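Local coordinates for protein plasmid stabilization system (Mesorhizobium opportunistum, PDB 5CEG) that probably acts as the ParE-type toxin of a type II toxin-antitoxin pair, at residues L19-T24 and V104-G109; V34-G37 and R42-D45; L56-Q61 and E99-V104; P69-S74 and V84-T89. One frame throughout, in Å; residues are numbered along the deposited sequence.

In the fold
All four contacts belong to one small fold in which the helical hairpin 23-37/41-60 lies against a mixed sheet. Interactions 1 and 3 share V104 and strand 100-108, their centres 12 Å apart, and the parallel pairing with strand 18-21 joins them through V20 O to I103 N (2.9 Å). Interaction 4 lies on the neighbouring strand 83-90, its centre 11 Å from that of interaction 1 and 13 Å from that of interaction 3; V104 N to L86 O (2.7 Å) links it to both. Interaction 2, at the hairpin turn, touches none of them and has its centre 18 Å from that of interaction 1. The sodium ion is bound by G109 of interaction 1.

Interaction 1. Residues L19-T24 and V104-G109; sequences LVWSPT and VRVVDG. With NA (sodium ion), chain J.
S22 and V104 form a buried polar contact where strand 18-21, outermost in this chain's sheet, gives way to helix 23-37 beside the neighbouring strand 100-108 of this ParE-type fold. S22 OG donates to V104 O at 2.7 Å, meeting the oxygen at a C=O...donor angle of 129° and tilted 30° from the carbonyl plane. S22 is also the N-cap of helix 23-37, its OG being bonded to A25 N, so one hydroxyl serves both the helix start and the strand. The carbonyl it grips belongs to a classic beta bulge, in which V104 and R105 both face L86.

In the same bulge, bends at chi2 and chi3 fold the R105 chain back so that its guanidinium passes under T24. T24 CG2 sits over the centre of one face, 3.2 Å from R105 CZ. R105 NE forms a salt bridge with D28, and R105 NH1 forms another with an acidic side chain of a different protein chain. On the helix-packed side of the sheet, V106 CG2 meets the edge of the W21 ring at CZ3, 3.9 Å away and in the ring plane.

At the far end, G109 O binds the sodium ion at 2.5 Å, with two waters and carbonyls of L113, L116 and F117. With a methyl over one face and acidic partners at NE and NH1, the guanidinium is probably restrained in its rotation.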
loop_
_atom_site.group_PDB
_atom_site.type_symbol
_atom_site.label_atom_id
_atom_site.label_comp_id
_atom_site.label_asym_id
_atom_site.label_seq_id
_atom_site.Cartn_x
_atom_site.Cartn_y
_atom_site.Cartn_z
ATOM N N LEU B 19 4.694 -30.501 -24.614
ATOM C CA LEU B 19 4.455 -29.173 -24.065
ATOM C C LEU B 19 4.281 -28.178 -25.197
ATOM O O LEU B 19 5.131 -28.051 -26.082
ATOM C CB LEU B 19 5.595 -28.745 -23.131
ATOM C CG LEU B 19 5.272 -27.522 -22.247
ATOM C CD1 LEU B 19 5.844 -27.687 -20.844
ATOM C CD2 LEU B 19 5.803 -26.269 -22.880
ATOM N N VAL B 20 3.161 -27.468 -25.163
ATOM C CA VAL B 20 2.847 -26.483 -26.176
ATOM C C VAL B 20 2.502 -25.160 -25.500
ATOM O O VAL B 20 2.238 -25.124 -24.292
ATOM C CB VAL B 20 1.686 -26.948 -27.076
ATOM C CG1 VAL B 20 2.139 -28.167 -27.929
ATOM C CG2 VAL B 20 0.471 -27.326 -26.242
ATOM N N TRP B 21 2.547 -24.091 -26.286
ATOM C CA TRP B 21 2.329 -22.731 -25.787
ATOM C C TRP B 21 1.234 -22.086 -26.619
ATOM O O TRP B 21 1.234 -22.205 -27.838
ATOM C CB TRP B 21 3.607 -21.885 -25.883
ATOM C CG TRP B 21 4.845 -22.456 -25.238
ATOM C CD1 TRP B 21 5.540 -23.571 -25.632
ATOM C CD2 TRP B 21 5.566 -21.913 -24.115
ATOM N NE1 TRP B 21 6.632 -23.765 -24.816
ATOM C CE2 TRP B 21 6.672 -22.762 -23.879
ATOM C CE3 TRP B 21 5.381 -20.799 -23.284
ATOM C CZ2 TRP B 21 7.585 -22.529 -22.851
ATOM C CZ3 TRP B 21 6.282 -20.577 -22.262
ATOM C CH2 TRP B 21 7.375 -21.436 -22.055
ATOM N N SER B 22 0.295 -21.398 -25.980
ATOM C CA SER B 22 -0.703 -20.673 -26.753
ATOM C C SER B 22 -0.026 -19.602 -27.602
ATOM O O SER B 22 1.044 -19.099 -27.260
ATOM C CB SER B 22 -1.751 -20.038 -25.830
ATOM O OG SER B 22 -1.239 -18.828 -25.278
ATOM N N PRO B 23 -0.647 -19.229 -28.730
ATOM C CA PRO B 23 -0.103 -18.104 -29.492
ATOM C C PRO B 23 0.138 -16.859 -28.633
ATOM O O PRO B 23 1.163 -16.193 -28.806
ATOM C CB PRO B 23 -1.189 -17.853 -30.543
ATOM C CG PRO B 23 -1.735 -19.221 -30.791
ATOM C CD PRO B 23 -1.757 -19.894 -29.434
ATOM N N THR B 24 -0.776 -16.558 -27.715
ATOM C CA THR B 24 -0.564 -15.399 -26.851
ATOM C C THR B 24 0.642 -15.591 -25.925
ATOM O O THR B 24 1.386 -14.634 -25.684
ATOM C CB THR B 24 -1.789 -15.078 -25.989
ATOM O OG1 THR B 24 -2.967 -15.085 -26.811
ATOM C CG2 THR B 24 -1.627 -13.686 -25.381
ATOM N N VAL B 104 -0.538 -21.273 -21.104
ATOM C CA VAL B 104 -1.539 -20.366 -21.660
ATOM C C VAL B 104 -1.083 -18.897 -21.687
ATOM O O VAL B 104 -1.329 -18.186 -22.663
ATOM C CB VAL B 104 -2.854 -20.523 -20.876
ATOM C CG1 VAL B 104 -3.924 -19.554 -21.396
ATOM C CG2 VAL B 104 -3.353 -21.967 -20.997
ATOM N N ARG B 105 -0.404 -18.441 -20.625
ATOM C CA ARG B 105 0.199 -17.090 -20.581
ATOM C C ARG B 105 1.500 -17.117 -19.796
ATOM O O ARG B 105 1.680 -17.969 -18.919
ATOM C CB ARG B 105 -0.703 -16.043 -19.906
ATOM C CG ARG B 105 -2.047 -15.808 -20.559
ATOM C CD ARG B 105 -1.918 -15.233 -21.962
ATOM N NE ARG B 105 -1.233 -13.939 -22.078
ATOM C CZ ARG B 105 -1.849 -12.775 -22.271
ATOM N NH1 ARG B 105 -3.177 -12.717 -22.311
ATOM N NH2 ARG B 105 -1.132 -11.669 -22.443
ATOM N N VAL B 106 2.363 -16.159 -20.096
ATOM C CA VAL B 106 3.500 -15.822 -19.236
ATOM C C VAL B 106 3.285 -14.385 -18.739
ATOM O O VAL B 106 3.334 -13.435 -19.524
ATOM C CB VAL B 106 4.843 -15.935 -19.977
ATOM C CG1 VAL B 106 5.997 -15.683 -19.002
ATOM C CG2 VAL B 106 4.985 -17.320 -20.633
ATOM N N VAL B 107 3.012 -14.236 -17.443
ATOM C CA VAL B 107 2.609 -12.936 -16.903
ATOM C C VAL B 107 3.727 -12.310 -16.074
ATOM O O VAL B 107 4.285 -12.972 -15.223
ATOM C CB VAL B 107 1.364 -13.076 -16.031
ATOM C CG1 VAL B 107 0.911 -11.705 -15.519
ATOM C CG2 VAL B 107 0.229 -13.752 -16.820
ATOM N N ASP B 108 4.056 -11.046 -16.338
ATOM C CA ASP B 108 5.045 -10.337 -15.528
ATOM C C ASP B 108 4.336 -9.690 -14.347
ATOM O O ASP B 108 3.570 -8.752 -14.535
ATOM C CB ASP B 108 5.767 -9.276 -16.368
ATOM C CG ASP B 108 6.876 -8.554 -15.601
ATOM O OD1 ASP B 108 6.968 -8.673 -14.363
ATOM O OD2 ASP B 108 7.681 -7.868 -16.263
ATOM N N GLY B 109 4.601 -10.184 -13.139
ATOM C CA GLY B 109 3.925 -9.661 -11.967
ATOM C C GLY B 109 4.211 -8.191 -11.702
ATOM O O GLY B 109 3.400 -7.491 -11.091
HETATM NA NA NA J . 3.343 -6.189 -8.933
HETATM O O HOH W 1 2.805 -4.755 -6.966
HETATM O O HOH W 2 3.899 -4.006 -9.788
#

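Interaction 2. Residues V34-G37 and R42-D45; sequences VMIG and RAAD
The backbones come within 5.0 Å at the CA atoms of G37 and A44, a close approach of two helices that meet at the turn of an alpha-helical hairpin, helix 23-37 followed by helix 41-60. Glycine and alanine at this point make the closeness possible: G37 CA lies 3.8 Å from A44 CB, and G37 has no side chain to hold the two backbones apart.

I36 touches both alanines, and its two branches divide the work. Its CG1 stands anti to the backbone N (chi1 -176°) and reaches A43, with I36 CG1 to A43 CB at 3.8 Å. The CG2 methyl, set between the backbone N and the carbonyl carbon, presses on A44 instead; I36 CG2 is 3.6 Å from A44 CB and equally near A44 CA. The isoleucine thus straddles two successive residues of the second helix, one branch on each. All these contacts are apolar, and the interface of 139 Å² in total is made without a polar bond between the two segments.

Polar groups tie down the surroundings. The A43 amide is bonded to N40 OD1 near the start of the second helix, while M35 O receives S38 OG at the end of the first. Another protein chain packs on I36 and A43. D45 bonds Y33 OH through OD1 and forms salt bridges with a different protein chain through both oxygens. It also pairs with R42: the R42 NH1 to D45 OD2 salt bridge is 2.9 Å long and nearly straight at 172°, with the oxygen only 3° out of the guanidinium plane.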
loop_
_atom_site.group_PDB
_atom_site.type_symbol
_atom_site.label_atom_id
_atom_site.label_comp_id
_atom_site.label_asym_id
_atom_site.label_seq_id
_atom_site.Cartn_x
_atom_site.Cartn_y
_atom_site.Cartn_z
ATOM N N VAL B 34 11.961 -8.366 -25.764
ATOM C CA VAL B 34 12.152 -7.070 -26.407
ATOM C C VAL B 34 12.193 -5.941 -25.375
ATOM O O VAL B 34 13.004 -5.027 -25.474
ATOM C CB VAL B 34 11.045 -6.789 -27.437
ATOM C CG1 VAL B 34 11.124 -5.357 -27.946
ATOM C CG2 VAL B 34 11.145 -7.774 -28.612
ATOM N N MET B 35 11.330 -6.007 -24.375
ATOM C CA MET B 35 11.273 -4.951 -23.371
ATOM C C MET B 35 12.611 -4.788 -22.649
ATOM O O MET B 35 13.153 -3.686 -22.566
ATOM C CB MET B 35 10.161 -5.232 -22.356
ATOM C CG MET B 35 10.100 -4.224 -21.217
ATOM S SD MET B 35 9.530 -2.594 -21.743
ATOM C CE MET B 35 7.803 -2.942 -22.012
ATOM N N ILE B 36 13.153 -5.881 -22.130
ATOM C CA ILE B 36 14.391 -5.748 -21.375
ATOM C C ILE B 36 15.579 -5.704 -22.331
ATOM O O ILE B 36 16.550 -4.999 -22.075
ATOM C CB ILE B 36 14.555 -6.878 -20.336
ATOM C CG1 ILE B 36 15.818 -6.658 -19.485
ATOM C CG2 ILE B 36 14.545 -8.247 -20.995
ATOM C CD1 ILE B 36 15.865 -5.286 -18.789
ATOM N N GLY B 37 15.480 -6.423 -23.444
ATOM C CA GLY B 37 16.567 -6.460 -24.421
ATOM C C GLY B 37 16.842 -5.116 -25.071
ATOM O O GLY B 37 17.935 -4.880 -25.601
ATOM N N ARG B 42 21.909 -9.156 -22.332
ATOM C CA ARG B 42 22.310 -10.264 -21.474
ATOM C C ARG B 42 21.197 -10.628 -20.491
ATOM O O ARG B 42 20.954 -11.798 -20.229
ATOM C CB ARG B 42 23.602 -9.942 -20.718
ATOM C CG ARG B 42 24.831 -9.798 -21.620
ATOM C CD ARG B 42 25.263 -11.113 -22.293
ATOM N NE ARG B 42 24.451 -11.480 -23.456
ATOM C CZ ARG B 42 24.628 -10.991 -24.682
ATOM N NH1 ARG B 42 23.843 -11.384 -25.679
ATOM N NH2 ARG B 42 25.578 -10.100 -24.915
ATOM N N ALA B 43 20.504 -9.622 -19.967
ATOM C CA ALA B 43 19.376 -9.895 -19.081
ATOM C C ALA B 43 18.230 -10.568 -19.827
ATOM O O ALA B 43 17.565 -11.448 -19.278
ATOM C CB ALA B 43 18.883 -8.606 -18.423
ATOM N N ALA B 44 17.998 -10.149 -21.067
ATOM C CA ALA B 44 16.954 -10.764 -21.873
ATOM C C ALA B 44 17.280 -12.244 -22.079
ATOM O O ALA B 44 16.437 -13.119 -21.872
ATOM C CB ALA B 44 16.812 -10.044 -23.212
ATOM N N ASP B 45 18.524 -12.520 -22.453
ATOM C CA ASP B 45 18.956 -13.902 -22.606
ATOM C C ASP B 45 18.803 -14.722 -21.326
ATOM O O ASP B 45 18.389 -15.879 -21.390
ATOM C CB ASP B 45 20.416 -13.965 -23.069
ATOM C CG ASP B 45 20.575 -13.671 -24.544
ATOM O OD1 ASP B 45 19.616 -13.888 -25.317
ATOM O OD2 ASP B 45 21.679 -13.238 -24.930
#

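Interaction 3. Residues L56-Q61 and E99-V104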
loop_
_atom_site.group_PDB
_atom_site.type_symbol
_atom_site.label_atom_id
_atom_site.label_comp_id
_atom_site.label_asym_id
_atom_site.label_seq_id
_atom_site.Cartn_x
_atom_site.Cartn_y
_atom_site.Cartn_z
ATOM N N LEU B 56 10.985 -26.857 -19.229
ATOM C CA LEU B 56 11.541 -28.206 -19.373
ATOM C C LEU B 56 11.241 -29.033 -18.136
ATOM O O LEU B 56 10.909 -30.211 -18.245
ATOM C CB LEU B 56 13.052 -28.157 -19.621
ATOM C CG LEU B 56 13.521 -27.661 -20.992
ATOM C CD1 LEU B 56 15.021 -27.398 -20.974
ATOM C CD2 LEU B 56 13.164 -28.668 -22.077
ATOM N N GLN B 57 11.353 -28.422 -16.956
ATOM C CA GLN B 57 10.949 -29.095 -15.724
ATOM C C GLN B 57 9.492 -29.513 -15.780
ATOM O O GLN B 57 9.112 -30.606 -15.356
ATOM C CB GLN B 57 11.137 -28.188 -14.503
ATOM C CG GLN B 57 12.544 -27.991 -14.025
ATOM C CD GLN B 57 12.559 -27.219 -12.722
ATOM O OE1 GLN B 57 11.812 -26.255 -12.559
ATOM N NE2 GLN B 57 13.387 -27.651 -11.781
ATOM N N LEU B 58 8.663 -28.605 -16.280
ATOM C CA LEU B 58 7.231 -28.821 -16.303
ATOM C C LEU B 58 6.863 -29.968 -17.242
ATOM O O LEU B 58 5.957 -30.743 -16.963
ATOM C CB LEU B 58 6.523 -27.528 -16.710
ATOM C CG LEU B 58 5.002 -27.513 -16.675
ATOM C CD1 LEU B 58 4.477 -27.906 -15.297
ATOM C CD2 LEU B 58 4.511 -26.122 -17.068
ATOM N N ALA B 59 7.584 -30.093 -18.347
ATOM C CA ALA B 59 7.318 -31.189 -19.268
ATOM C C ALA B 59 7.578 -32.539 -18.601
ATOM O O ALA B 59 6.877 -33.517 -18.876
ATOM C CB ALA B 59 8.158 -31.040 -20.530
ATOM N N ASP B 60 8.573 -32.582 -17.716
ATOM C CA ASP B 60 8.909 -33.796 -16.961
ATOM C C ASP B 60 7.963 -34.058 -15.785
ATOM O O ASP B 60 7.716 -35.204 -15.411
ATOM C CB ASP B 60 10.339 -33.715 -16.419
ATOM C CG ASP B 60 11.390 -33.988 -17.473
ATOM O OD1 ASP B 60 11.033 -34.403 -18.594
ATOM O OD2 ASP B 60 12.585 -33.794 -17.161
ATOM N N GLN B 61 7.452 -32.991 -15.183
ATOM C CA GLN B 61 6.568 -33.119 -14.027
ATOM C C GLN B 61 5.389 -32.181 -14.207
ATOM O O GLN B 61 5.380 -31.073 -13.670
ATOM C CB GLN B 61 7.302 -32.808 -12.715
ATOM C CG GLN B 61 8.341 -33.868 -12.307
ATOM C CD GLN B 61 7.720 -35.208 -11.950
ATOM O OE1 GLN B 61 6.513 -35.316 -11.716
ATOM N NE2 GLN B 61 8.550 -36.246 -11.913
ATOM N N GLU B 99 -1.417 -36.015 -21.452
ATOM C CA GLU B 99 -1.072 -36.035 -22.877
ATOM C C GLU B 99 -0.365 -34.743 -23.296
ATOM O O GLU B 99 0.598 -34.780 -24.067
ATOM C CB GLU B 99 -2.311 -36.274 -23.747
ATOM C CG GLU B 99 -2.009 -36.148 -25.230
ATOM C CD GLU B 99 -2.673 -37.188 -26.107
ATOM O OE1 GLU B 99 -3.208 -38.174 -25.571
ATOM O OE2 GLU B 99 -2.654 -37.009 -27.347
ATOM N N TRP B 100 -0.815 -33.598 -22.776
ATOM C CA TRP B 100 0.053 -32.436 -22.904
ATOM C C TRP B 100 -0.145 -31.411 -21.822
ATOM O O TRP B 100 -1.033 -31.479 -20.987
ATOM C CB TRP B 100 -0.105 -31.729 -24.249
ATOM C CG TRP B 100 -1.425 -31.107 -24.404
ATOM C CD1 TRP B 100 -1.774 -29.809 -24.178
ATOM C CD2 TRP B 100 -2.599 -31.778 -24.814
ATOM N NE1 TRP B 100 -3.116 -29.632 -24.436
ATOM C CE2 TRP B 100 -3.639 -30.834 -24.832
ATOM C CE3 TRP B 100 -2.875 -33.092 -25.176
ATOM C CZ2 TRP B 100 -4.923 -31.172 -25.199
ATOM C CZ3 TRP B 100 -4.139 -33.426 -25.531
ATOM C CH2 TRP B 100 -5.151 -32.480 -25.533
ATOM N N VAL B 101 0.848 -30.535 -21.786
ATOM C CA VAL B 101 0.813 -29.346 -20.943
ATOM C C VAL B 101 0.672 -28.183 -21.905
ATOM O O VAL B 101 1.442 -28.089 -22.856
ATOM C CB VAL B 101 2.089 -29.206 -20.102
ATOM C CG1 VAL B 101 2.244 -27.767 -19.581
ATOM C CG2 VAL B 101 2.055 -30.205 -18.953
ATOM N N GLU B 102 -0.319 -27.314 -21.692
ATOM C CA GLU B 102 -0.391 -26.074 -22.461
ATOM C C GLU B 102 -0.078 -24.875 -21.573
ATOM O O GLU B 102 -0.795 -24.631 -20.606
ATOM C CB GLU B 102 -1.775 -25.854 -23.100
ATOM C CG GLU B 102 -1.822 -24.487 -23.841
ATOM C CD GLU B 102 -3.173 -24.100 -24.425
ATOM O OE1 GLU B 102 -4.109 -24.923 -24.419
ATOM O OE2 GLU B 102 -3.273 -22.952 -24.920
ATOM N N ILE B 103 0.989 -24.150 -21.891
ATOM C CA ILE B 103 1.255 -22.888 -21.203
ATOM C C ILE B 103 0.401 -21.814 -21.877
ATOM O O ILE B 103 0.558 -21.509 -23.060
ATOM C CB ILE B 103 2.753 -22.538 -21.211
ATOM C CG1 ILE B 103 3.521 -23.643 -20.477
ATOM C CG2 ILE B 103 2.985 -21.178 -20.557
ATOM C CD1 ILE B 103 5.018 -23.422 -20.367
ATOM N N VAL B 104 -0.538 -21.273 -21.104
ATOM C CA VAL B 104 -1.539 -20.366 -21.660
ATOM C C VAL B 104 -1.083 -18.897 -21.687
ATOM O O VAL B 104 -1.329 -18.186 -22.663
ATOM C CB VAL B 104 -2.854 -20.523 -20.876
ATOM C CG1 VAL B 104 -3.924 -19.554 -21.396
ATOM C CG2 VAL B 104 -3.353 -21.967 -20.997
#
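L58 and V101 join the C-terminal end of helix 41-60 to strand 100-108, a helix-on-sheet packing in the hydrophobic core of this ParE-type alpha/beta fold. The contact across the two segments is wholly apolar, and it buries 120 Å² in total.

Backbone hydrogen bonds act within the helix and around the strand. Q61 N donates to Q57 O at 2.9 Å as the helix ends, and V101 pairs with R18 and V20 of the parallel neighbouring strand.

The apolar contacts centre on L58. A looser approach, two residues along the strand from V101 and on the same side of the sheet, brings L58 CD2 to 4.3 Å from I103 CD1 in the one conformer of I103 considered. Y87 of the adjacent strand 83-90 packs against both L58 and V101, while M64 adds to the cover of the leucine and P62 to that of the valine. The main pair is L58 with V101. L58 points its CB at the strand, and with CG anti to the backbone N (chi1 -175°) the forked end is carried to the valine. The two side chains meet at a slant, L58 CD2 lying 3.8 Å and L58 CG 4.0 Å from V101 CG1.

Interaction 4. Residues P69-S74 and V84-T89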
loop_
_atom_site.group_PDB
_atom_site.type_symbol
_atom_site.label_atom_id
_atom_site.label_comp_id
_atom_site.label_asym_id
_atom_site.label_seq_id
_atom_site.Cartn_x
_atom_site.Cartn_y
_atom_site.Cartn_z
ATOM N N PRO B 69 -8.039 -22.818 -9.318
ATOM C CA PRO B 69 -9.367 -22.884 -9.933
ATOM C C PRO B 69 -10.150 -21.583 -9.770
ATOM O O PRO B 69 -11.168 -21.404 -10.437
ATOM C CB PRO B 69 -10.044 -24.041 -9.185
ATOM C CG PRO B 69 -9.334 -24.111 -7.879
ATOM C CD PRO B 69 -7.923 -23.689 -8.134
ATOM N N ASP B 70 -9.669 -20.680 -8.915
ATOM C CA ASP B 70 -10.297 -19.372 -8.793
ATOM C C ASP B 70 -10.067 -18.521 -10.039
ATOM O O ASP B 70 -10.791 -17.556 -10.279
ATOM C CB ASP B 70 -9.803 -18.635 -7.535
ATOM C CG ASP B 70 -8.280 -18.562 -7.428
ATOM O OD1 ASP B 70 -7.566 -19.485 -7.872
ATOM O OD2 ASP B 70 -7.786 -17.564 -6.865
ATOM N N ILE B 71 -9.068 -18.882 -10.839
ATOM C CA ILE B 71 -8.825 -18.195 -12.108
ATOM C C ILE B 71 -9.744 -18.811 -13.167
ATOM O O ILE B 71 -10.716 -18.178 -13.612
ATOM C CB ILE B 71 -7.342 -18.294 -12.533
ATOM C CG1 ILE B 71 -6.454 -17.611 -11.482
ATOM C CG2 ILE B 71 -7.117 -17.662 -13.909
ATOM C CD1 ILE B 71 -4.954 -17.778 -11.734
ATOM N N ARG B 72 -9.439 -20.049 -13.544
ATOM C CA ARG B 72 -10.362 -20.897 -14.314
ATOM C C ARG B 72 -10.180 -22.315 -13.779
ATOM O O ARG B 72 -9.151 -22.618 -13.185
ATOM C CB ARG B 72 -10.096 -20.822 -15.834
ATOM C CG ARG B 72 -10.563 -19.539 -16.530
ATOM C CD ARG B 72 -12.079 -19.329 -16.453
ATOM N NE ARG B 72 -12.488 -18.153 -17.217
ATOM C CZ ARG B 72 -13.691 -17.592 -17.137
ATOM N NH1 ARG B 72 -14.605 -18.105 -16.326
ATOM N NH2 ARG B 72 -13.976 -16.523 -17.863
ATOM N N PRO B 73 -11.177 -23.199 -13.975
ATOM C CA PRO B 73 -11.168 -24.463 -13.221
ATOM C C PRO B 73 -9.905 -25.320 -13.375
ATOM O O PRO B 73 -9.491 -25.930 -12.397
ATOM C CB PRO B 73 -12.395 -25.200 -13.778
ATOM C CG PRO B 73 -13.323 -24.101 -14.163
ATOM C CD PRO B 73 -12.435 -23.007 -14.720
ATOM N N SER B 74 -9.297 -25.341 -14.561
ATOM C CA SER B 74 -8.118 -26.176 -14.805
ATOM C C SER B 74 -6.800 -25.440 -14.633
ATOM O O SER B 74 -5.731 -26.018 -14.849
ATOM C CB SER B 74 -8.167 -26.745 -16.222
ATOM O OG SER B 74 -8.104 -25.700 -17.181
ATOM N N VAL B 84 4.912 -15.277 -13.788
ATOM C CA VAL B 84 4.006 -16.329 -13.389
ATOM C C VAL B 84 3.597 -17.070 -14.655
ATOM O O VAL B 84 3.085 -16.452 -15.594
ATOM C CB VAL B 84 2.775 -15.734 -12.677
ATOM C CG1 VAL B 84 1.720 -16.769 -12.486
ATOM C CG2 VAL B 84 3.186 -15.087 -11.337
ATOM N N LEU B 85 3.860 -18.371 -14.708
ATOM C CA LEU B 85 3.397 -19.171 -15.834
ATOM C C LEU B 85 2.006 -19.686 -15.510
ATOM O O LEU B 85 1.819 -20.340 -14.492
ATOM C CB LEU B 85 4.332 -20.353 -16.112
ATOM C CG LEU B 85 5.790 -20.144 -16.528
ATOM C CD1 LEU B 85 6.474 -21.495 -16.664
ATOM C CD2 LEU B 85 5.904 -19.393 -17.829
ATOM N N LEU B 86 1.037 -19.411 -16.379
ATOM C CA LEU B 86 -0.299 -19.980 -16.224
ATOM C C LEU B 86 -0.451 -21.115 -17.221
ATOM O O LEU B 86 -0.205 -20.918 -18.404
ATOM C CB LEU B 86 -1.397 -18.934 -16.470
ATOM C CG LEU B 86 -1.368 -17.673 -15.608
ATOM C CD1 LEU B 86 -2.502 -16.741 -16.035
ATOM C CD2 LEU B 86 -1.490 -18.066 -14.142
ATOM N N TYR B 87 -0.838 -22.293 -16.755
ATOM C CA TYR B 87 -0.920 -23.440 -17.663
ATOM C C TYR B 87 -1.997 -24.416 -17.218
ATOM O O TYR B 87 -2.547 -24.303 -16.121
ATOM C CB TYR B 87 0.437 -24.157 -17.742
ATOM C CG TYR B 87 0.750 -25.101 -16.588
ATOM C CD1 TYR B 87 1.384 -24.647 -15.429
ATOM C CD2 TYR B 87 0.442 -26.450 -16.680
ATOM C CE1 TYR B 87 1.685 -25.524 -14.391
ATOM C CE2 TYR B 87 0.728 -27.329 -15.655
ATOM C CZ TYR B 87 1.342 -26.864 -14.509
ATOM O OH TYR B 87 1.631 -27.764 -13.487
ATOM N N GLU B 88 -2.282 -25.398 -18.068
ATOM C CA GLU B 88 -3.127 -26.516 -17.665
ATOM C C GLU B 88 -2.547 -27.817 -18.192
ATOM O O GLU B 88 -1.758 -27.805 -19.136
ATOM C CB GLU B 88 -4.559 -26.347 -18.183
ATOM C CG GLU B 88 -4.621 -26.197 -19.706
ATOM C CD GLU B 88 -6.029 -26.145 -20.269
ATOM O OE1 GLU B 88 -7.007 -26.054 -19.495
ATOM O OE2 GLU B 88 -6.146 -26.184 -21.511
ATOM N N THR B 89 -2.941 -28.925 -17.579
ATOM C CA THR B 89 -2.675 -30.238 -18.167
ATOM C C THR B 89 -3.932 -30.725 -18.871
ATOM O O THR B 89 -5.052 -30.355 -18.501
ATOM C CB THR B 89 -2.254 -31.302 -17.129
ATOM O OG1 THR B 89 -3.365 -31.656 -16.303
ATOM C CG2 THR B 89 -1.087 -30.815 -16.260
HETATM O O HOH W 3 -4.464 -28.505 -15.136
#
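S74 OG donates to E88 OE1 at 2.6 Å, the shortest polar bond between the loop 69-74 and strand 83-90. The carboxylate oxygen is met nearly along its C-O axis. The geometry follows from the torsions: E88 CG sits between the backbone N and the carbonyl carbon (chi1 57°), and from there the chain runs extended (chi2 175°), bringing OE1 alongside the serine. The other carboxylate oxygen, E88 OE2, is engaged in a salt bridge with a basic side chain of a different protein chain, so the loop serine and that partner hold the two oxygens of one group. The carboxylate of E102 on strand 100-108 lies close by.

A water adds to the same corner. It lies 2.8 Å from S74 O, to which it may donate, and accepts from T89 N at 2.9 Å, bridging the loop to the strand backbone one residue beyond E88.

The loop links strands 66-67 and 76-80 in the antiparallel part of the sheet of this ParE/RelE-type alpha/beta fold, and here it folds back over the sheet face that carries L86 and E88. In that region another protein chain packs on I71 and L86 and forms a salt bridge with R72 through an acidic side chain, consistent with a surface that binds a partner protein such as an antitoxin.

Two residues earlier on the strand the contact turns apolar. The CB of I71 points toward the strand, and I71 CD1 lies 4.2 Å from L86 CD2, with M77 of strand 76-80 touching both residues.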